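Side-chain contacts in aldo-keto reductase family 1 member C1 (Caenorhabditis elegans, PDB 1QWK), which probably reduces aldehydes and ketones to alcohols with NADPH, as an aldose reductase-like member of the aldo-keto reductase family: residues Gln53-Ile58 with Arg97-Lys102; Ala117-Asp122 with Gln301-Gly306; Ser129-Val134 with Ser153-Asp158; Ala140-Gly145 with Pro170-Gln175; Gln159-Leu164 with Val188-Lys193. One frame throughout, in Å; residues are numbered along the deposited sequence.

Overall arrangement
From the N terminus, interaction 1 closes first, joining helices 55-68 and 92-103 on the outside of a (beta/alpha)8 barrel. Interaction 2 opens after it and closes last: it brings the region after strand 110-113 to the C-terminal loop, and interactions 3, 4 and 5 are nested inside its long span. Interaction 3 ties the start of helix 131-143 to the turn after strand 150-153. Interaction 4 crosses it, leading from the end of the same helix to the entry of strand 173-177, and Ser-153 and Gln-175 join the two contacts. Interaction 5 crosses interaction 4 but follows interaction 3; it packs helix 157-164 on helix 185-193.

Interaction 1: residues Gln53-Ile58 with Arg97-Lys102; sequences QNEEAI and RESLKK
Glu-55 and Ser-99 form the tight, buried part of this contact between helices 55-68 and 92-103, consecutive helices in the outer layer of the (beta/alpha)8 barrel. Ser-99 OG donates to Glu-55 OE2 at 2.9 Å and is received on the syn lone pair of that oxygen; Thr-80 OG1 also bonds to it. A carboxylate suits the buried place because hydroxyls meet it, and the short serine side chain places its hydroxyl directly at the carboxylate. The first turn of one helix meets the last turns of the other so closely that the CA atoms of Glu-56 and Lys-102 are 4.4 Å apart. At this point Glu-56 CA points its hydrogen at Lys-102 O, 3.5 Å away and nearly straight (168° at the hydrogen).

Towards solvent the contact is looser and runs through water. The chain of Lys-102, extended beyond CG, passes Glu-55, yet its NZ stays 4.4 Å from Glu-55 OE1, beyond a salt bridge. Water 2 spans that gap, while water 1 joins the same ammonium to Gln-53 OE1. Along the backbones, water 3 donates to both Glu-56 O and Lys-102 O, each 2.7 Å from it.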
# COMPACT_ATOMS: atom_id res chain seq x y z
N GLN A 53 6.96 -8.92 -9.55
CA GLN A 53 7.19 -10.22 -10.19
C GLN A 53 6.71 -11.37 -9.29
O GLN A 53 7.27 -12.46 -9.33
CB GLN A 53 8.68 -10.41 -10.50
CG GLN A 53 9.36 -9.24 -11.21
CD GLN A 53 8.62 -8.76 -12.44
OE1 GLN A 53 7.91 -9.53 -13.09
NE2 GLN A 53 8.79 -7.49 -12.77
N ASN A 54 5.68 -11.12 -8.49
CA ASN A 54 5.15 -12.16 -7.62
C ASN A 54 3.66 -12.42 -7.83
O ASN A 54 3.04 -13.15 -7.06
CB ASN A 54 5.41 -11.83 -6.15
CG ASN A 54 4.70 -10.57 -5.69
OD1 ASN A 54 3.79 -10.08 -6.36
ND2 ASN A 54 5.10 -10.04 -4.54
N GLU A 55 3.09 -11.84 -8.89
CA GLU A 55 1.67 -12.02 -9.17
C GLU A 55 1.33 -13.47 -9.48
O GLU A 55 0.28 -13.97 -9.08
CB GLU A 55 1.23 -11.12 -10.34
CG GLU A 55 1.30 -9.63 -10.04
CD GLU A 55 0.96 -8.78 -11.25
OE1 GLU A 55 1.57 -9.01 -12.33
OE2 GLU A 55 0.10 -7.88 -11.14
N GLU A 56 2.21 -14.16 -10.20
CA GLU A 56 1.97 -15.55 -10.56
C GLU A 56 1.88 -16.41 -9.29
O GLU A 56 1.00 -17.27 -9.17
CB GLU A 56 3.09 -16.05 -11.48
CG GLU A 56 2.80 -17.38 -12.15
CD GLU A 56 3.85 -17.73 -13.20
OE1 GLU A 56 3.96 -16.99 -14.20
OE2 GLU A 56 4.57 -18.73 -13.02
N ALA A 57 2.78 -16.17 -8.35
CA ALA A 57 2.79 -16.91 -7.10
C ALA A 57 1.53 -16.62 -6.29
O ALA A 57 0.93 -17.52 -5.70
CB ALA A 57 4.03 -16.54 -6.28
N ILE A 58 1.11 -15.35 -6.28
CA ILE A 58 -0.09 -14.97 -5.55
C ILE A 58 -1.30 -15.66 -6.18
O ILE A 58 -2.22 -16.07 -5.47
CB ILE A 58 -0.28 -13.44 -5.56
CG1 ILE A 58 0.85 -12.78 -4.78
CG2 ILE A 58 -1.64 -13.07 -4.97
CD1 ILE A 58 0.82 -11.26 -4.77
N ARG A 97 -4.26 -6.96 -18.43
CA ARG A 97 -4.65 -8.30 -18.85
C ARG A 97 -3.55 -9.31 -18.54
O ARG A 97 -3.83 -10.47 -18.22
CB ARG A 97 -5.01 -8.32 -20.34
CG ARG A 97 -6.36 -7.67 -20.63
CD ARG A 97 -6.77 -7.83 -22.08
NE ARG A 97 -8.05 -7.17 -22.37
CZ ARG A 97 -9.23 -7.64 -21.99
NH1 ARG A 97 -9.32 -8.77 -21.31
NH2 ARG A 97 -10.34 -6.97 -22.31
N GLU A 98 -2.30 -8.86 -18.61
CA GLU A 98 -1.19 -9.76 -18.30
C GLU A 98 -1.20 -10.05 -16.80
O GLU A 98 -0.99 -11.19 -16.38
CB GLU A 98 0.14 -9.12 -18.72
CG GLU A 98 1.35 -10.03 -18.51
CD GLU A 98 1.14 -11.42 -19.09
OE1 GLU A 98 0.81 -11.53 -20.29
OE2 GLU A 98 1.31 -12.41 -18.34
N SER A 99 -1.45 -9.03 -15.98
CA SER A 99 -1.50 -9.22 -14.53
C SER A 99 -2.65 -10.17 -14.18
O SER A 99 -2.51 -11.02 -13.30
CB SER A 99 -1.69 -7.88 -13.81
OG SER A 99 -0.53 -7.08 -13.90
N LEU A 100 -3.79 -10.02 -14.86
CA LEU A 100 -4.94 -10.88 -14.61
C LEU A 100 -4.63 -12.33 -14.97
O LEU A 100 -5.07 -13.26 -14.28
CB LEU A 100 -6.15 -10.39 -15.41
CG LEU A 100 -6.80 -9.09 -14.92
CD1 LEU A 100 -7.89 -8.66 -15.89
CD2 LEU A 100 -7.36 -9.29 -13.53
N LYS A 101 -3.86 -12.53 -16.04
CA LYS A 101 -3.49 -13.88 -16.45
C LYS A 101 -2.64 -14.54 -15.37
O LYS A 101 -2.87 -15.69 -14.99
CB LYS A 101 -2.73 -13.84 -17.77
CG LYS A 101 -2.28 -15.20 -18.27
CD LYS A 101 -1.48 -15.07 -19.56
CE LYS A 101 -1.09 -16.43 -20.11
NZ LYS A 101 -0.37 -17.25 -19.10
N LYS A 102 -1.65 -13.81 -14.87
CA LYS A 102 -0.76 -14.33 -13.83
C LYS A 102 -1.52 -14.59 -12.53
O LYS A 102 -1.29 -15.59 -11.84
CB LYS A 102 0.39 -13.36 -13.56
CG LYS A 102 1.34 -13.20 -14.73
CD LYS A 102 2.29 -12.03 -14.52
CE LYS A 102 3.23 -11.87 -15.70
NZ LYS A 102 4.02 -10.62 -15.60
O HOH W 1 6.44 -11.54 -13.93
O HOH W 2 2.29 -8.64 -14.86
O HOH W 3 -0.55 -18.15 -11.19

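Interaction 2: residues Ala117-Asp122 with Gln301-Gly306; sequences AAFNDD and QDFMTG
Phe-119 and Phe-303 meet as an offset edge-to-face pair, the edge of Phe-303 turned toward the face of Phe-119. Their planes are inclined at 61° and their centroids lie 6.0 Å apart, so the touch falls near the rim of the Phe-119 ring, where Phe-303 CD1 is 4.0 Å from Phe-119 CZ. Phe-303 gets there because its chi1 of 61° places CG between its backbone N and carbonyl carbon, bringing the end of the ring nearer to Phe-119. The carbonyl of Phe-303 approaches differently: its O sits at the edge of the Phe-119 ring, near the plane and 3.4 Å from CZ, against the slightly positive hydrogens there.

The contact joins the region after barrel strand 110-113 to the C-terminal loop, two elements that in aldo-keto reductases border the substrate pocket; the side chains of Phe-303 and His-114, the predicted substrate-binding residue, are about 7 Å apart. The rings of His-126 and His-307 also meet Phe-119. An alanine in place of Phe-119 is likely to deprive Phe-303 and both histidines of a shared aromatic partner and open a gap beside Phe-303.

Beside the rings, the small CB of Ala-117 lets the sulfur of Met-304 approach to 3.9 Å. The 3-10 turn presenting Phe-303 and Met-304 is fastened by Thr-305, whose OG1 and N both donate to Asp-302 O, OG1 at 2.6 Å.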
# COMPACT_ATOMS: atom_id res chain seq x y z
N ALA A 117 4.84 8.84 -13.32
CA ALA A 117 5.83 9.00 -14.39
C ALA A 117 6.06 7.80 -15.31
O ALA A 117 6.52 6.75 -14.85
CB ALA A 117 7.15 9.44 -13.78
N ALA A 118 5.78 7.97 -16.60
CA ALA A 118 5.95 6.90 -17.58
C ALA A 118 7.40 6.80 -18.08
O ALA A 118 8.09 7.81 -18.23
CB ALA A 118 5.00 7.11 -18.76
N PHE A 119 7.82 5.57 -18.34
CA PHE A 119 9.17 5.27 -18.84
C PHE A 119 9.06 4.21 -19.94
O PHE A 119 8.00 3.61 -20.13
CB PHE A 119 10.05 4.68 -17.73
CG PHE A 119 10.58 5.70 -16.75
CD1 PHE A 119 11.93 6.05 -16.77
CD2 PHE A 119 9.76 6.26 -15.79
CE1 PHE A 119 12.45 6.95 -15.83
CE2 PHE A 119 10.27 7.16 -14.85
CZ PHE A 119 11.61 7.50 -14.87
N ASN A 120 10.16 3.98 -20.65
CA ASN A 120 10.17 2.95 -21.68
C ASN A 120 10.51 1.64 -20.95
O ASN A 120 10.67 1.65 -19.74
CB ASN A 120 11.20 3.27 -22.77
CG ASN A 120 12.63 3.27 -22.26
OD1 ASN A 120 12.88 3.46 -21.07
ND2 ASN A 120 13.57 3.07 -23.18
N ASP A 121 10.63 0.54 -21.69
CA ASP A 121 10.91 -0.79 -21.14
C ASP A 121 12.02 -0.93 -20.09
O ASP A 121 11.81 -1.52 -19.03
CB ASP A 121 11.18 -1.78 -22.27
CG ASP A 121 9.98 -1.97 -23.18
OD1 ASP A 121 9.47 -0.96 -23.72
OD2 ASP A 121 9.55 -3.13 -23.37
N ASP A 122 13.22 -0.43 -20.38
CA ASP A 122 14.31 -0.58 -19.43
C ASP A 122 14.53 0.69 -18.61
O ASP A 122 15.57 0.85 -17.97
CB ASP A 122 15.60 -0.96 -20.16
CG ASP A 122 16.21 0.19 -20.90
OD1 ASP A 122 15.46 0.92 -21.59
OD2 ASP A 122 17.44 0.37 -20.80
N GLN A 301 11.76 7.55 -4.19
CA GLN A 301 11.45 7.17 -5.56
C GLN A 301 12.24 8.11 -6.49
O GLN A 301 11.69 8.64 -7.46
CB GLN A 301 9.95 7.33 -5.84
CG GLN A 301 9.03 6.70 -4.78
CD GLN A 301 9.16 5.18 -4.70
OE1 GLN A 301 9.90 4.56 -5.47
NE2 GLN A 301 8.42 4.57 -3.77
N ASP A 302 13.53 8.28 -6.20
CA ASP A 302 14.38 9.20 -6.96
C ASP A 302 14.67 8.88 -8.43
O ASP A 302 15.26 9.70 -9.13
CB ASP A 302 15.70 9.47 -6.22
CG ASP A 302 16.52 8.23 -5.98
OD1 ASP A 302 16.45 7.29 -6.79
OD2 ASP A 302 17.27 8.20 -4.98
N PHE A 303 14.24 7.71 -8.89
CA PHE A 303 14.42 7.39 -10.30
C PHE A 303 13.54 8.34 -11.13
O PHE A 303 13.72 8.46 -12.34
CB PHE A 303 14.04 5.93 -10.58
CG PHE A 303 12.61 5.60 -10.27
CD1 PHE A 303 11.61 5.85 -11.21
CD2 PHE A 303 12.25 5.03 -9.06
CE1 PHE A 303 10.28 5.54 -10.93
CE2 PHE A 303 10.92 4.71 -8.77
CZ PHE A 303 9.94 4.96 -9.71
N MET A 304 12.59 9.00 -10.47
CA MET A 304 11.70 9.94 -11.15
C MET A 304 12.36 11.31 -11.35
O MET A 304 11.81 12.16 -12.04
CB MET A 304 10.40 10.15 -10.38
CG MET A 304 9.40 9.01 -10.44
SD MET A 304 7.72 9.52 -9.93
CE MET A 304 7.95 9.82 -8.17
N THR A 305 13.51 11.52 -10.72
CA THR A 305 14.22 12.80 -10.82
C THR A 305 14.40 13.23 -12.28
O THR A 305 14.93 12.48 -13.10
CB THR A 305 15.61 12.71 -10.15
OG1 THR A 305 15.45 12.26 -8.80
CG2 THR A 305 16.30 14.07 -10.15
N GLY A 306 13.96 14.45 -12.61
CA GLY A 306 14.11 14.95 -13.96
C GLY A 306 12.93 14.69 -14.88
O GLY A 306 12.82 15.29 -15.95

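Interaction 3: residues Ser129-Val134 with Ser153-Asp158; sequences SPVEDV and SNWNND
Trp-155 reaches from the loop after strand 150-153 to Val-131 and Val-134 on the first turn of helix 131-143. Strand 150-153 directly follows that helix in the (beta/alpha)8 barrel, so the indole closes a contact near the C-terminal ends of the strands; the side chain of Trp-155 lies about 7 Å from that of His-114, the predicted substrate-binding residue. From CB, a chi1 of -78° sets CG beside the backbone N, anti to the carbonyl carbon, and directs the indole at the helix. On the pyrrole side, NE1 makes a weak hydrogen bond to Met-115 O, which gives this buried N-H a partner. Further out, CZ2 comes edge-on to Val-134 CG1 at 4.2 Å. At the far end of the ring Val-131 CB sits above the CH2-CZ3 edge, 3.6 Å from each atom.

Valine suits this place: its CG1 lies over the face of the six-membered ring, 4.1 Å from the centroid and only 16° off the normal, a CH-pi contact. A leucine in place of Trp-155 would probably leave both valines without an aromatic face or edge to rest on and Met-115 O without its weak donor.

The two segments are also fixed at their helix starts: Glu-309 OE2 accepts from the backbone N of Val-131, and Asn-156, the N-cap of helix 157-164, uses OD1 to accept from Gln-159 N.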
# COMPACT_ATOMS: atom_id res chain seq x y z
N SER A 129 4.27 11.57 -20.81
CA SER A 129 2.83 11.42 -20.97
C SER A 129 2.16 12.06 -19.76
O SER A 129 2.31 11.59 -18.63
CB SER A 129 2.46 9.93 -21.05
OG SER A 129 1.08 9.78 -21.34
N PRO A 130 1.42 13.16 -19.97
CA PRO A 130 0.75 13.83 -18.84
C PRO A 130 -0.15 12.89 -18.05
O PRO A 130 -0.73 11.96 -18.60
CB PRO A 130 -0.02 14.96 -19.52
CG PRO A 130 -0.33 14.39 -20.87
CD PRO A 130 0.97 13.72 -21.26
N VAL A 131 -0.27 13.14 -16.75
CA VAL A 131 -1.10 12.29 -15.90
C VAL A 131 -2.54 12.25 -16.42
O VAL A 131 -3.27 11.30 -16.14
CB VAL A 131 -1.09 12.75 -14.41
CG1 VAL A 131 0.29 12.53 -13.81
CG2 VAL A 131 -1.50 14.21 -14.30
N GLU A 132 -2.94 13.28 -17.17
CA GLU A 132 -4.30 13.29 -17.71
C GLU A 132 -4.46 12.15 -18.71
O GLU A 132 -5.48 11.47 -18.73
CB GLU A 132 -4.61 14.63 -18.39
CG GLU A 132 -4.79 15.79 -17.41
CD GLU A 132 -3.52 16.59 -17.21
OE1 GLU A 132 -2.42 16.07 -17.52
OE2 GLU A 132 -3.63 17.74 -16.73
N ASP A 133 -3.44 11.93 -19.54
CA ASP A 133 -3.49 10.86 -20.53
C ASP A 133 -3.41 9.50 -19.85
O ASP A 133 -4.04 8.53 -20.30
CB ASP A 133 -2.35 11.01 -21.54
CG ASP A 133 -2.55 12.20 -22.46
OD1 ASP A 133 -3.70 12.65 -22.62
OD2 ASP A 133 -1.55 12.67 -23.05
N VAL A 134 -2.65 9.43 -18.77
CA VAL A 134 -2.51 8.19 -18.01
C VAL A 134 -3.86 7.85 -17.39
O VAL A 134 -4.33 6.71 -17.49
CB VAL A 134 -1.46 8.33 -16.87
CG1 VAL A 134 -1.44 7.06 -16.01
CG2 VAL A 134 -0.09 8.58 -17.46
N SER A 153 -0.78 5.88 -7.05
CA SER A 153 0.18 5.71 -5.98
C SER A 153 1.36 6.64 -6.24
O SER A 153 1.83 6.76 -7.37
CB SER A 153 0.67 4.26 -5.91
OG SER A 153 1.50 4.06 -4.76
N ASN A 154 1.83 7.30 -5.19
CA ASN A 154 2.97 8.21 -5.31
C ASN A 154 2.71 9.43 -6.20
O ASN A 154 3.63 9.97 -6.81
CB ASN A 154 4.19 7.45 -5.83
CG ASN A 154 4.54 6.26 -4.95
OD1 ASN A 154 4.58 5.12 -5.41
ND2 ASN A 154 4.80 6.53 -3.68
N TRP A 155 1.45 9.85 -6.28
CA TRP A 155 1.06 11.03 -7.05
C TRP A 155 0.92 12.16 -6.04
O TRP A 155 0.61 11.91 -4.87
CB TRP A 155 -0.29 10.82 -7.72
CG TRP A 155 -0.30 9.97 -8.96
CD1 TRP A 155 0.42 8.83 -9.18
CD2 TRP A 155 -1.12 10.16 -10.12
NE1 TRP A 155 0.08 8.29 -10.41
CE2 TRP A 155 -0.86 9.09 -11.00
CE3 TRP A 155 -2.07 11.13 -10.49
CZ2 TRP A 155 -1.50 8.97 -12.24
CZ3 TRP A 155 -2.71 11.01 -11.73
CH2 TRP A 155 -2.42 9.93 -12.59
N ASN A 156 1.15 13.41 -6.46
CA ASN A 156 0.97 14.52 -5.53
C ASN A 156 -0.44 15.09 -5.72
O ASN A 156 -1.16 14.68 -6.63
CB ASN A 156 2.04 15.61 -5.71
CG ASN A 156 2.01 16.26 -7.08
OD1 ASN A 156 0.96 16.60 -7.61
ND2 ASN A 156 3.20 16.47 -7.65
N ASN A 157 -0.85 16.00 -4.84
CA ASN A 157 -2.18 16.59 -4.90
C ASN A 157 -2.53 17.24 -6.24
O ASN A 157 -3.65 17.10 -6.73
CB ASN A 157 -2.37 17.62 -3.79
CG ASN A 157 -2.30 17.00 -2.40
OD1 ASN A 157 -2.26 15.78 -2.25
ND2 ASN A 157 -2.29 17.85 -1.38
N ASP A 158 -1.57 17.96 -6.82
CA ASP A 158 -1.82 18.64 -8.09
C ASP A 158 -2.08 17.66 -9.22
O ASP A 158 -2.93 17.90 -10.08
CB ASP A 158 -0.63 19.54 -8.45
CG ASP A 158 -0.43 20.66 -7.45
OD1 ASP A 158 -1.41 21.34 -7.10
OD2 ASP A 158 0.73 20.86 -7.00

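Interaction 4: residues Ala140-Gly145 with Pro170-Gln175; sequences AVYKAG and PVHNSQ
Tyr-142 and His-172 come together although their backbones stay well apart, the nearest CA atoms across the segments, of Tyr-142 and Pro-170, being 10.4 Å from each other. They link two units of the (beta/alpha)8 barrel: the C-terminal end of helix 131-143 and the entry to strand 173-177. The helix finishes in a Schellman motif, in which Gly-145, with a positive phi of 84°, donates its N to Tyr-142 O. Any CB at these angles would collide with the carbonyl oxygen of the residue before, which explains the glycine.

Tyr-142 bridges the gap because its CG is anti to the backbone N (chi1 175°), so the ring extends toward the strand. The two side chains run across each other at about a right angle. NE2 of His-172 lies over one face of the phenol, 3.8 Å from Tyr-142 CE1. The ring planes themselves make 52° with centroids 5.2 Å apart, an oblique pair.

Both side chains rest on Val-150 of the intervening strand. Tyr-142 OH and His-172 ND1 bond to the link between strands 7-9 and 15-17, which in this family covers the bottom of the barrel: Asn-12 takes the tyrosine OH and Ser-11 the histidine ND1. NE2, by contrast, is buried without a polar partner. Pro-170 O stands 3.5 Å above the centre of the imidazole ring.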
# COMPACT_ATOMS: atom_id res chain seq x y z
N ALA A 140 -10.81 3.91 -18.84
CA ALA A 140 -11.19 2.90 -19.82
C ALA A 140 -11.22 1.47 -19.27
O ALA A 140 -12.17 0.74 -19.52
CB ALA A 140 -10.25 2.97 -21.02
N VAL A 141 -10.19 1.07 -18.52
CA VAL A 141 -10.16 -0.28 -17.97
C VAL A 141 -11.26 -0.46 -16.92
O VAL A 141 -11.81 -1.54 -16.77
CB VAL A 141 -8.77 -0.64 -17.38
CG1 VAL A 141 -7.72 -0.56 -18.49
CG2 VAL A 141 -8.40 0.29 -16.23
N TYR A 142 -11.57 0.62 -16.21
CA TYR A 142 -12.63 0.59 -15.20
C TYR A 142 -13.96 0.36 -15.90
O TYR A 142 -14.74 -0.51 -15.50
CB TYR A 142 -12.68 1.92 -14.45
CG TYR A 142 -13.83 2.03 -13.46
CD1 TYR A 142 -13.82 1.30 -12.27
CD2 TYR A 142 -14.92 2.84 -13.72
CE1 TYR A 142 -14.88 1.39 -11.36
CE2 TYR A 142 -15.99 2.95 -12.83
CZ TYR A 142 -15.96 2.22 -11.65
OH TYR A 142 -17.01 2.33 -10.76
N LYS A 143 -14.22 1.12 -16.96
CA LYS A 143 -15.47 0.99 -17.69
C LYS A 143 -15.57 -0.37 -18.38
O LYS A 143 -16.67 -0.87 -18.60
CB LYS A 143 -15.60 2.12 -18.71
CG LYS A 143 -15.90 3.46 -18.05
CD LYS A 143 -15.77 4.62 -19.02
CE LYS A 143 -16.17 5.93 -18.34
NZ LYS A 143 -15.88 7.11 -19.21
N ALA A 144 -14.43 -0.98 -18.68
CA ALA A 144 -14.42 -2.29 -19.33
C ALA A 144 -14.73 -3.39 -18.33
O ALA A 144 -14.96 -4.54 -18.71
CB ALA A 144 -13.07 -2.54 -19.99
N GLY A 145 -14.72 -3.05 -17.04
CA GLY A 145 -15.01 -4.02 -16.01
C GLY A 145 -13.83 -4.88 -15.56
O GLY A 145 -14.01 -5.86 -14.84
N PRO A 170 -13.86 8.98 -11.17
CA PRO A 170 -13.10 9.60 -10.08
C PRO A 170 -11.96 8.70 -9.60
O PRO A 170 -11.99 7.48 -9.80
CB PRO A 170 -14.15 9.81 -8.99
CG PRO A 170 -15.40 10.04 -9.78
CD PRO A 170 -15.30 8.97 -10.85
N VAL A 171 -10.95 9.30 -8.98
CA VAL A 171 -9.85 8.52 -8.42
C VAL A 171 -10.46 7.94 -7.14
O VAL A 171 -10.91 8.68 -6.27
CB VAL A 171 -8.65 9.43 -8.07
CG1 VAL A 171 -7.60 8.64 -7.32
CG2 VAL A 171 -8.06 10.01 -9.36
N HIS A 172 -10.47 6.61 -7.01
CA HIS A 172 -11.08 5.97 -5.84
C HIS A 172 -10.14 5.78 -4.66
O HIS A 172 -10.58 5.70 -3.52
CB HIS A 172 -11.65 4.58 -6.21
CG HIS A 172 -12.60 4.59 -7.38
ND1 HIS A 172 -13.76 5.34 -7.39
CD2 HIS A 172 -12.57 3.92 -8.55
CE1 HIS A 172 -14.40 5.13 -8.52
NE2 HIS A 172 -13.70 4.27 -9.25
N ASN A 173 -8.84 5.70 -4.94
CA ASN A 173 -7.85 5.47 -3.89
C ASN A 173 -6.48 6.06 -4.22
O ASN A 173 -6.12 6.18 -5.39
CB ASN A 173 -7.74 3.95 -3.65
CG ASN A 173 -6.59 3.57 -2.72
OD1 ASN A 173 -5.50 3.19 -3.18
ND2 ASN A 173 -6.83 3.64 -1.42
N SER A 174 -5.75 6.44 -3.18
CA SER A 174 -4.40 6.97 -3.31
C SER A 174 -3.55 6.21 -2.30
O SER A 174 -3.84 6.22 -1.10
CB SER A 174 -4.36 8.47 -2.98
OG SER A 174 -3.01 8.91 -2.84
N GLN A 175 -2.52 5.53 -2.79
CA GLN A 175 -1.63 4.77 -1.93
C GLN A 175 -0.30 5.49 -1.83
O GLN A 175 0.38 5.69 -2.83
CB GLN A 175 -1.41 3.35 -2.48
CG GLN A 175 -0.58 2.48 -1.55
CD GLN A 175 -0.43 1.05 -2.04
OE1 GLN A 175 -1.42 0.37 -2.36
NE2 GLN A 175 0.80 0.57 -2.08

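Interaction 5: residues Gln159-Leu164 with Val188-Lys193; sequences QISRAL and VDFCKK
Phe-190 supplies the apolar part of this contact, pushing the rim of its ring against Ile-160. The methyl CG2 of Ile-160 lies in the plane of the ring at its edge, 3.8 Å from Phe-190 CE2, and its CB is equally near that atom. With CG anti to the backbone N (chi1 171°), the ring projects from its own helix toward the neighbouring helix, where a large flat side chain can span backbones whose closest CA atoms, Ile-160 and Cys-191, are 9.1 Å apart. The ring of His-194 meets Phe-190 as well.

These helices, 157-164 and 185-193, are neighbours on the outside of the (beta/alpha)8 barrel, flanking strand 173-177 in the chain. Ile-160 and Cys-191 both touch Ser-174 on that strand.

The polar part concerns Ser-161. Its OG donates to Asn-157 O within its own helix, and it also lies at the ring edge of Phe-190, 3.1 Å from CZ, where the weakly positive aromatic hydrogens probably favour an oxygen.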
# COMPACT_ATOMS: atom_id res chain seq x y z
N GLN A 159 -1.36 16.54 -9.22
CA GLN A 159 -1.53 15.53 -10.25
C GLN A 159 -2.90 14.87 -10.11
O GLN A 159 -3.59 14.61 -11.10
CB GLN A 159 -0.41 14.48 -10.17
CG GLN A 159 0.96 15.07 -10.53
CD GLN A 159 2.11 14.13 -10.28
OE1 GLN A 159 2.23 13.55 -9.20
NE2 GLN A 159 2.99 13.98 -11.27
N ILE A 160 -3.31 14.60 -8.87
CA ILE A 160 -4.61 14.00 -8.65
C ILE A 160 -5.71 14.97 -9.09
O ILE A 160 -6.69 14.57 -9.71
CB ILE A 160 -4.81 13.60 -7.17
CG1 ILE A 160 -3.83 12.47 -6.83
CG2 ILE A 160 -6.26 13.15 -6.94
CD1 ILE A 160 -3.85 12.04 -5.37
N SER A 161 -5.54 16.25 -8.76
CA SER A 161 -6.52 17.26 -9.15
C SER A 161 -6.66 17.33 -10.67
O SER A 161 -7.76 17.49 -11.19
CB SER A 161 -6.12 18.64 -8.62
OG SER A 161 -6.18 18.69 -7.21
N ARG A 162 -5.54 17.21 -11.38
CA ARG A 162 -5.57 17.26 -12.83
C ARG A 162 -6.33 16.07 -13.39
O ARG A 162 -7.02 16.18 -14.41
CB ARG A 162 -4.14 17.30 -13.39
CG ARG A 162 -3.45 18.64 -13.18
CD ARG A 162 -1.94 18.52 -13.35
NE ARG A 162 -1.56 17.99 -14.66
CZ ARG A 162 -0.38 17.44 -14.91
NH1 ARG A 162 0.54 17.36 -13.95
NH2 ARG A 162 -0.11 16.96 -16.12
N ALA A 163 -6.23 14.92 -12.72
CA ALA A 163 -6.94 13.72 -13.16
C ALA A 163 -8.43 13.88 -12.89
O ALA A 163 -9.26 13.54 -13.74
CB ALA A 163 -6.40 12.50 -12.43
N LEU A 164 -8.78 14.41 -11.72
CA LEU A 164 -10.18 14.61 -11.36
C LEU A 164 -10.89 15.59 -12.27
O LEU A 164 -12.06 15.40 -12.63
CB LEU A 164 -10.29 15.11 -9.92
CG LEU A 164 -9.85 14.16 -8.80
CD1 LEU A 164 -9.93 14.88 -7.47
CD2 LEU A 164 -10.75 12.93 -8.80
N VAL A 188 -3.70 13.62 3.17
CA VAL A 188 -4.90 12.99 3.71
C VAL A 188 -6.07 13.98 3.72
O VAL A 188 -7.19 13.61 3.37
CB VAL A 188 -4.65 12.45 5.14
CG1 VAL A 188 -5.94 11.89 5.73
CG2 VAL A 188 -3.58 11.38 5.10
N ASP A 189 -5.82 15.22 4.12
CA ASP A 189 -6.88 16.22 4.13
C ASP A 189 -7.39 16.47 2.71
O ASP A 189 -8.59 16.62 2.49
CB ASP A 189 -6.40 17.52 4.77
CG ASP A 189 -6.21 17.38 6.27
OD1 ASP A 189 -7.07 16.75 6.92
OD2 ASP A 189 -5.21 17.90 6.80
N PHE A 190 -6.46 16.51 1.75
CA PHE A 190 -6.82 16.72 0.35
C PHE A 190 -7.72 15.58 -0.13
O PHE A 190 -8.76 15.82 -0.75
CB PHE A 190 -5.56 16.78 -0.51
CG PHE A 190 -5.84 16.77 -1.99
CD1 PHE A 190 -6.21 17.94 -2.64
CD2 PHE A 190 -5.74 15.59 -2.72
CE1 PHE A 190 -6.46 17.94 -4.02
CE2 PHE A 190 -5.98 15.57 -4.08
CZ PHE A 190 -6.35 16.75 -4.74
N CYS A 191 -7.31 14.35 0.14
CA CYS A 191 -8.08 13.18 -0.28
C CYS A 191 -9.46 13.13 0.36
O CYS A 191 -10.44 12.78 -0.29
CB CYS A 191 -7.31 11.90 0.04
SG CYS A 191 -5.85 11.63 -1.02
N LYS A 192 -9.54 13.48 1.64
CA LYS A 192 -10.82 13.48 2.34
C LYS A 192 -11.78 14.46 1.65
O LYS A 192 -12.96 14.16 1.47
CB LYS A 192 -10.64 13.88 3.80
CG LYS A 192 -9.98 12.80 4.66
CD LYS A 192 -9.71 13.32 6.07
CE LYS A 192 -9.18 12.21 6.98
NZ LYS A 192 -10.20 11.17 7.27
N LYS A 193 -11.26 15.62 1.26
CA LYS A 193 -12.07 16.63 0.60
C LYS A 193 -12.67 16.15 -0.71
O LYS A 193 -13.77 16.55 -1.08
CB LYS A 193 -11.24 17.89 0.34
CG LYS A 193 -10.95 18.72 1.57
CD LYS A 193 -10.34 20.06 1.18
CE LYS A 193 -10.14 20.97 2.38
NZ LYS A 193 -9.15 20.42 3.35